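Local coordinates for uncharacterized protein (Parabacteroides merdae ATCC 43184, PDB 5BMT) that is of unknown function but has an immunoglobulin-like beta fold and probably an OB-type domain, at residues A[96-99]-A[100-103]; A[213-217]-A[218-222]. All blocks are in the same frame, centred on the assembly; numbering follows the deposited sequence.

Contact 1 of 2, residues A[96-99]-A[100-103]; sequences MALD and NELL
Leu98 and Glu101 grip each other twice across a tight turn, once through a carboxylate and once through the backbone. Glu101 OE1 accepts the Leu98 N-H at 2.8 Å, a nearly straight bond (169° at the hydrogen) that arrives on the anti side of the carboxylate and 28° out of its plane. The same oxygen lies 3.3 Å from Ala97 CA and packs against Leu98 CG at 3.6 Å, so it fits into the bend of the backbone with the start of the leucine side chain beside it. In return Glu101 N donates to Leu98 O at 3.1 Å, coming from above the carbonyl plane and not along a lone pair; this closes a type II beta turn whose central residues are Asp99 and Asn100. Asn100 takes up positive phi, as expected at the third position of a type II turn. The glutamate reaches back because its CG stands anti to the backbone N (chi1 -172°) and the chain runs on extended, folding the carboxylate over the residues that lead into the turn. Farther out, Arg162 on strand 153-167 fixes the group from its other oxygen: NE forms a salt bridge with Glu101 OE2, while NH2 of that arginine bonds Met96 O. Gln164 NE2 holds Asp99 O, and Leu98 packs on Arg162, Gln164 and Ile138. Were Glu101 replaced by an alanine, the Leu98 N-H would probably lose this acceptor and Arg162 this carboxylate, leaving the entry to the turn less firmly held. With both oxygens engaged and the residue buried, the arginine is likely to favour the ionised carboxylate, which thereby joins the turn to the neighbouring strand.

Contact 2 of 2, residues A[213-217]-A[218-222]; sequences TFNAD and STKIA
With CG held between the backbone N and the carbonyl carbon (chi1 63°), the Asn215 amide is brought across the hairpin end to Thr219 and Lys220; Asp217 adopts the same first torsion (chi1 61°), bringing its carboxylate to the Thr219 hydroxyl. Asn215 OD1 accepts two backbone N-H groups: Thr219 N at 2.9 Å, in the carbonyl plane on a lone pair, and Lys220 N at 3.1 Å, from above that plane. On the other branch of the amide, ND2 donates to Thr219 OG1 at 3.1 Å, almost exactly in the amide plane. That hydroxyl in turn donates to Asp217 OD1 at 2.7 Å, on the syn side but well out of the carboxylate plane, so Thr219 OG1 accepts from the asparagine and donates to the aspartate. With bonds on both branches, the amide can hardly flip or rotate. Ser218 N bonds Asn215 O to close a type I beta turn from Asn215 to Ser218. Next to the turn, the two arms of the hairpin are linked by Asn215 N to Lys220 O, 3.0 Å, and Ala222 N to Thr213 O, 2.8 Å, flanking the non-hydrogen-bonded pair Phe214 and Ile221. The Phe214 ring has Ser218 CB over one face and Lys220 O at its edge, in plane, while Ile221 CD1 approaches CE1 obliquely at 3.5 Å. Lys220 CB passes obliquely by Asn215 ND2, 3.6 Å away. At the hairpin end, the Asn215 side chain thus takes up two N-H groups of the returning segment. Beyond the turn, Thr213 OG1 bonds Thr223 OG1 across the two strands. The hairpin joins strand 203-214 to strand 221-233, with Phe214 resting on Leu103 and Ile221 bonded through its backbone to Ser95.

How the contacts relate
From the N terminus, the chain leaves strand 85-89 and closes contact 1 as a tight turn that leads into the short strand 101-102. Only much later, after strand 153-167 and helix 186-198, does contact 2 close the hairpin end between strands 203-214 and 221-233. The two loops are in series, neither enclosing nor crossing the other, yet their centres lie about 9 Å apart. They meet directly: Ala97 N and Thr219 O are probably hydrogen-bonded at 2.8 Å, CE of selenomethionine Met96 packs near Thr219 O, and Phe214 CZ lies against Glu101 O. Together they tie the loop before strand 101-102 to the hairpin end, within one large mixed sheet.

Contact 1 of 2, residues A[96-99]-A[100-103]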
HETATM    1  N   MSE A  96     -11.606  -0.480 -22.302  1.00 21.96           N
HETATM    2  CA  MSE A  96     -10.755   0.194 -23.286  1.00 22.79           C
HETATM    3  C   MSE A  96      -9.363   0.455 -22.715  1.00 25.67           C
HETATM    4  O   MSE A  96      -9.252   0.942 -21.582  1.00 24.81           O
HETATM    5  CB  MSE A  96     -11.365   1.515 -23.758  1.00 26.12           C
HETATM    6  CG  MSE A  96     -12.736   1.362 -24.436  1.00 34.56           C
HETATM    7 SE   MSE A  96     -12.761   0.158 -26.001  0.75 44.19          SE
HETATM    8  CE  MSE A  96     -11.293   0.987 -27.074  1.00 40.22           C
ATOM      9  N   ALA A  97      -8.309   0.160 -23.498  1.00 22.86           N
ATOM     10  CA  ALA A  97      -6.948   0.413 -23.022  1.00 22.40           C
ATOM     11  C   ALA A  97      -6.694   1.923 -22.912  1.00 25.73           C
ATOM     12  O   ALA A  97      -7.144   2.713 -23.752  1.00 26.38           O
ATOM     13  CB  ALA A  97      -5.926  -0.230 -23.962  1.00 23.14           C
ATOM     14  N   LEU A  98      -5.982   2.316 -21.863  1.00 21.52           N
ATOM     15  CA  LEU A  98      -5.556   3.686 -21.658  1.00 20.78           C
ATOM     16  C   LEU A  98      -4.389   3.972 -22.568  1.00 24.16           C
ATOM     17  O   LEU A  98      -3.709   3.034 -22.994  1.00 22.21           O
ATOM     18  CB  LEU A  98      -5.116   3.872 -20.190  1.00 20.50           C
ATOM     19  CG  LEU A  98      -6.165   3.540 -19.129  1.00 24.59           C
ATOM     20  CD1 LEU A  98      -5.587   3.694 -17.764  1.00 24.35           C
ATOM     21  CD2 LEU A  98      -7.433   4.397 -19.287  1.00 28.54           C
ATOM     22  N   ASP A  99      -4.114   5.252 -22.852  1.00 24.00           N
ATOM     23  CA  ASP A  99      -2.932   5.568 -23.647  1.00 25.57           C
ATOM     24  C   ASP A  99      -1.693   5.094 -22.881  1.00 25.91           C
ATOM     25  O   ASP A  99      -1.622   5.287 -21.661  1.00 23.80           O
ATOM     26  CB  ASP A  99      -2.838   7.074 -23.919  1.00 29.43           C
ATOM     27  CG  ASP A  99      -3.956   7.665 -24.767  1.00 49.64           C
ATOM     28  OD1 ASP A  99      -4.560   6.911 -25.576  1.00 51.84           O
ATOM     29  OD2 ASP A  99      -4.196   8.888 -24.659  1.00 58.47           O
ATOM     30  N   ASN A 100      -0.776   4.386 -23.579  1.00 21.69           N
ATOM     31  CA  ASN A 100       0.485   3.889 -23.014  1.00 20.28           C
ATOM     32  C   ASN A 100       0.240   2.899 -21.856  1.00 20.85           C
ATOM     33  O   ASN A 100       1.088   2.763 -20.981  1.00 18.13           O
ATOM     34  CB  ASN A 100       1.383   5.065 -22.543  1.00 21.88           C
ATOM     35  CG  ASN A 100       1.707   6.025 -23.661  1.00 36.79           C
ATOM     36  OD1 ASN A 100       1.433   7.226 -23.586  1.00 36.51           O
ATOM     37  ND2 ASN A 100       2.213   5.498 -24.748  1.00 28.88           N
ATOM     38  N   GLU A 101      -0.912   2.216 -21.861  1.00 18.27           N
ATOM     39  CA  GLU A 101      -1.216   1.272 -20.795  1.00 16.83           C
ATOM     40  C   GLU A 101      -0.227   0.106 -20.767  1.00 19.22           C
ATOM     41  O   GLU A 101       0.214  -0.371 -21.817  1.00 20.45           O
ATOM     42  CB  GLU A 101      -2.646   0.735 -20.917  1.00 18.99           C
ATOM     43  CG  GLU A 101      -3.042  -0.096 -19.700  1.00 19.59           C
ATOM     44  CD  GLU A 101      -4.503  -0.195 -19.339  1.00 24.51           C
ATOM     45  OE1 GLU A 101      -5.366   0.172 -20.168  1.00 21.28           O
ATOM     46  OE2 GLU A 101      -4.784  -0.650 -18.212  1.00 21.18           O
ATOM     47  N   LEU A 102       0.079  -0.370 -19.545  1.00 17.14           N
ATOM     48  CA  LEU A 102       0.945  -1.525 -19.333  1.00 17.04           C
ATOM     49  C   LEU A 102       0.181  -2.680 -18.733  1.00 17.45           C
ATOM     50  O   LEU A 102      -0.674  -2.472 -17.863  1.00 18.73           O
ATOM     51  CB  LEU A 102       2.058  -1.145 -18.342  1.00 16.87           C
ATOM     52  CG  LEU A 102       2.972  -0.030 -18.796  1.00 19.25           C
ATOM     53  CD1 LEU A 102       3.827   0.439 -17.639  1.00 20.68           C
ATOM     54  CD2 LEU A 102       3.882  -0.480 -19.954  1.00 22.97           C
ATOM     55  N   LEU A 103       0.547  -3.899 -19.106  1.00 14.79           N
ATOM     56  CA  LEU A 103       0.011  -5.082 -18.456  1.00 15.14           C
ATOM     57  C   LEU A 103       0.771  -5.296 -17.162  1.00 17.55           C
ATOM     58  O   LEU A 103       1.978  -4.984 -17.078  1.00 17.16           O
ATOM     59  CB  LEU A 103       0.182  -6.317 -19.338  1.00 16.23           C
ATOM     60  CG  LEU A 103      -0.566  -6.267 -20.635  1.00 18.40           C
ATOM     61  CD1 LEU A 103      -0.217  -7.506 -21.499  1.00 18.94           C
ATOM     62  CD2 LEU A 103      -2.085  -6.161 -20.404  1.00 18.33           C
TER

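Contact 2 of 2, residues A[213-217]-A[218-222]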
ATOM      1  N   THR A 213      -3.867  -9.492 -19.894  1.00 18.09           N
ATOM      2  CA  THR A 213      -3.584  -9.568 -21.333  1.00 17.33           C
ATOM      3  C   THR A 213      -4.383  -8.523 -22.078  1.00 20.09           C
ATOM      4  O   THR A 213      -5.453  -8.120 -21.612  1.00 19.31           O
ATOM      5  CB  THR A 213      -3.905 -10.957 -21.953  1.00 21.72           C
ATOM      6  OG1 THR A 213      -5.316 -11.203 -21.916  1.00 21.49           O
ATOM      7  CG2 THR A 213      -3.113 -12.111 -21.327  1.00 22.08           C
ATOM      8  N   PHE A 214      -3.891  -8.113 -23.238  1.00 20.66           N
ATOM      9  CA  PHE A 214      -4.645  -7.246 -24.144  1.00 20.21           C
ATOM     10  C   PHE A 214      -5.346  -8.099 -25.203  1.00 21.29           C
ATOM     11  O   PHE A 214      -4.993  -9.278 -25.409  1.00 23.31           O
ATOM     12  CB  PHE A 214      -3.710  -6.272 -24.890  1.00 22.80           C
ATOM     13  CG  PHE A 214      -3.063  -5.179 -24.085  1.00 22.73           C
ATOM     14  CD1 PHE A 214      -3.835  -4.213 -23.446  1.00 26.11           C
ATOM     15  CD2 PHE A 214      -1.682  -5.049 -24.052  1.00 23.82           C
ATOM     16  CE1 PHE A 214      -3.232  -3.176 -22.726  1.00 26.94           C
ATOM     17  CE2 PHE A 214      -1.083  -3.979 -23.393  1.00 24.69           C
ATOM     18  CZ  PHE A 214      -1.857  -3.070 -22.704  1.00 24.45           C
ATOM     19  N   ASN A 215      -6.277  -7.479 -25.937  1.00 19.71           N
ATOM     20  CA  ASN A 215      -6.847  -8.129 -27.119  1.00 20.82           C
ATOM     21  C   ASN A 215      -5.750  -8.081 -28.237  1.00 28.72           C
ATOM     22  O   ASN A 215      -4.657  -7.553 -28.011  1.00 27.55           O
ATOM     23  CB  ASN A 215      -8.157  -7.462 -27.530  1.00 23.56           C
ATOM     24  CG  ASN A 215      -8.042  -6.013 -27.945  1.00 27.99           C
ATOM     25  OD1 ASN A 215      -6.994  -5.370 -27.800  1.00 26.11           O
ATOM     26  ND2 ASN A 215      -9.127  -5.465 -28.477  1.00 29.26           N
ATOM     27  N   ALA A 216      -6.028  -8.627 -29.424  1.00 29.03           N
ATOM     28  CA  ALA A 216      -5.048  -8.743 -30.510  1.00 30.57           C
ATOM     29  C   ALA A 216      -4.348  -7.434 -30.902  1.00 36.13           C
ATOM     30  O   ALA A 216      -3.145  -7.471 -31.176  1.00 37.38           O
ATOM     31  CB  ALA A 216      -5.710  -9.344 -31.741  1.00 32.44           C
ATOM     32  N   ASP A 217      -5.060  -6.291 -30.920  1.00 31.79           N
ATOM     33  CA  ASP A 217      -4.435  -5.032 -31.356  1.00 31.90           C
ATOM     34  C   ASP A 217      -4.153  -4.060 -30.195  1.00 34.51           C
ATOM     35  O   ASP A 217      -3.897  -2.874 -30.425  1.00 34.49           O
ATOM     36  CB  ASP A 217      -5.298  -4.355 -32.449  1.00 35.25           C
ATOM     37  CG  ASP A 217      -6.703  -3.967 -32.036  1.00 44.38           C
ATOM     38  OD1 ASP A 217      -7.077  -4.229 -30.867  1.00 41.76           O
ATOM     39  OD2 ASP A 217      -7.433  -3.404 -32.881  1.00 52.19           O
ATOM     40  N   SER A 218      -4.186  -4.569 -28.942  1.00 29.48           N
ATOM     41  CA  SER A 218      -3.909  -3.803 -27.733  1.00 28.28           C
ATOM     42  C   SER A 218      -4.828  -2.560 -27.559  1.00 31.92           C
ATOM     43  O   SER A 218      -4.419  -1.565 -26.956  1.00 34.32           O
ATOM     44  CB  SER A 218      -2.433  -3.398 -27.669  1.00 32.08           C
ATOM     45  OG  SER A 218      -1.596  -4.543 -27.691  1.00 34.07           O
ATOM     46  N   THR A 219      -6.087  -2.646 -28.013  1.00 26.30           N
ATOM     47  CA  THR A 219      -7.026  -1.534 -27.817  1.00 25.57           C
ATOM     48  C   THR A 219      -7.929  -1.762 -26.591  1.00 26.14           C
ATOM     49  O   THR A 219      -8.606  -0.834 -26.140  1.00 25.88           O
ATOM     50  CB  THR A 219      -7.889  -1.308 -29.062  1.00 31.12           C
ATOM     51  OG1 THR A 219      -8.553  -2.526 -29.409  1.00 30.98           O
ATOM     52  CG2 THR A 219      -7.084  -0.765 -30.242  1.00 32.25           C
ATOM     53  N   LYS A 220      -7.977  -3.010 -26.080  1.00 22.68           N
ATOM     54  CA  LYS A 220      -8.804  -3.363 -24.927  1.00 21.81           C
ATOM     55  C   LYS A 220      -8.092  -4.349 -24.035  1.00 23.17           C
ATOM     56  O   LYS A 220      -7.207  -5.079 -24.494  1.00 20.62           O
ATOM     57  CB  LYS A 220     -10.123  -4.021 -25.373  1.00 23.71           C
ATOM     58  CG  LYS A 220     -11.058  -3.172 -26.218  1.00 31.52           C
ATOM     59  CD  LYS A 220     -12.321  -3.979 -26.510  1.00 39.25           C
ATOM     60  CE  LYS A 220     -13.349  -3.215 -27.304  1.00 58.79           C
ATOM     61  NZ  LYS A 220     -14.661  -3.918 -27.315  1.00 71.58           N
ATOM     62  N   ILE A 221      -8.499  -4.395 -22.757  1.00 20.87           N
ATOM     63  CA  ILE A 221      -8.017  -5.416 -21.842  1.00 18.99           C
ATOM     64  C   ILE A 221      -8.833  -6.669 -22.114  1.00 22.90           C
ATOM     65  O   ILE A 221     -10.070  -6.611 -22.064  1.00 23.67           O
ATOM     66  CB  ILE A 221      -8.146  -4.972 -20.364  1.00 20.12           C
ATOM     67  CG1 ILE A 221      -7.481  -3.598 -20.110  1.00 20.92           C
ATOM     68  CG2 ILE A 221      -7.620  -6.072 -19.420  1.00 19.39           C
ATOM     69  CD1 ILE A 221      -6.046  -3.423 -20.593  1.00 24.21           C
ATOM     70  N   ALA A 222      -8.162  -7.805 -22.388  1.00 19.74           N
ATOM     71  CA  ALA A 222      -8.860  -9.062 -22.663  1.00 18.91           C
ATOM     72  C   ALA A 222      -9.083  -9.881 -21.389  1.00 22.68           C
ATOM     73  O   ALA A 222     -10.154 -10.479 -21.230  1.00 24.54           O
ATOM     74  CB  ALA A 222      -8.076  -9.882 -23.678  1.00 19.90           C
TER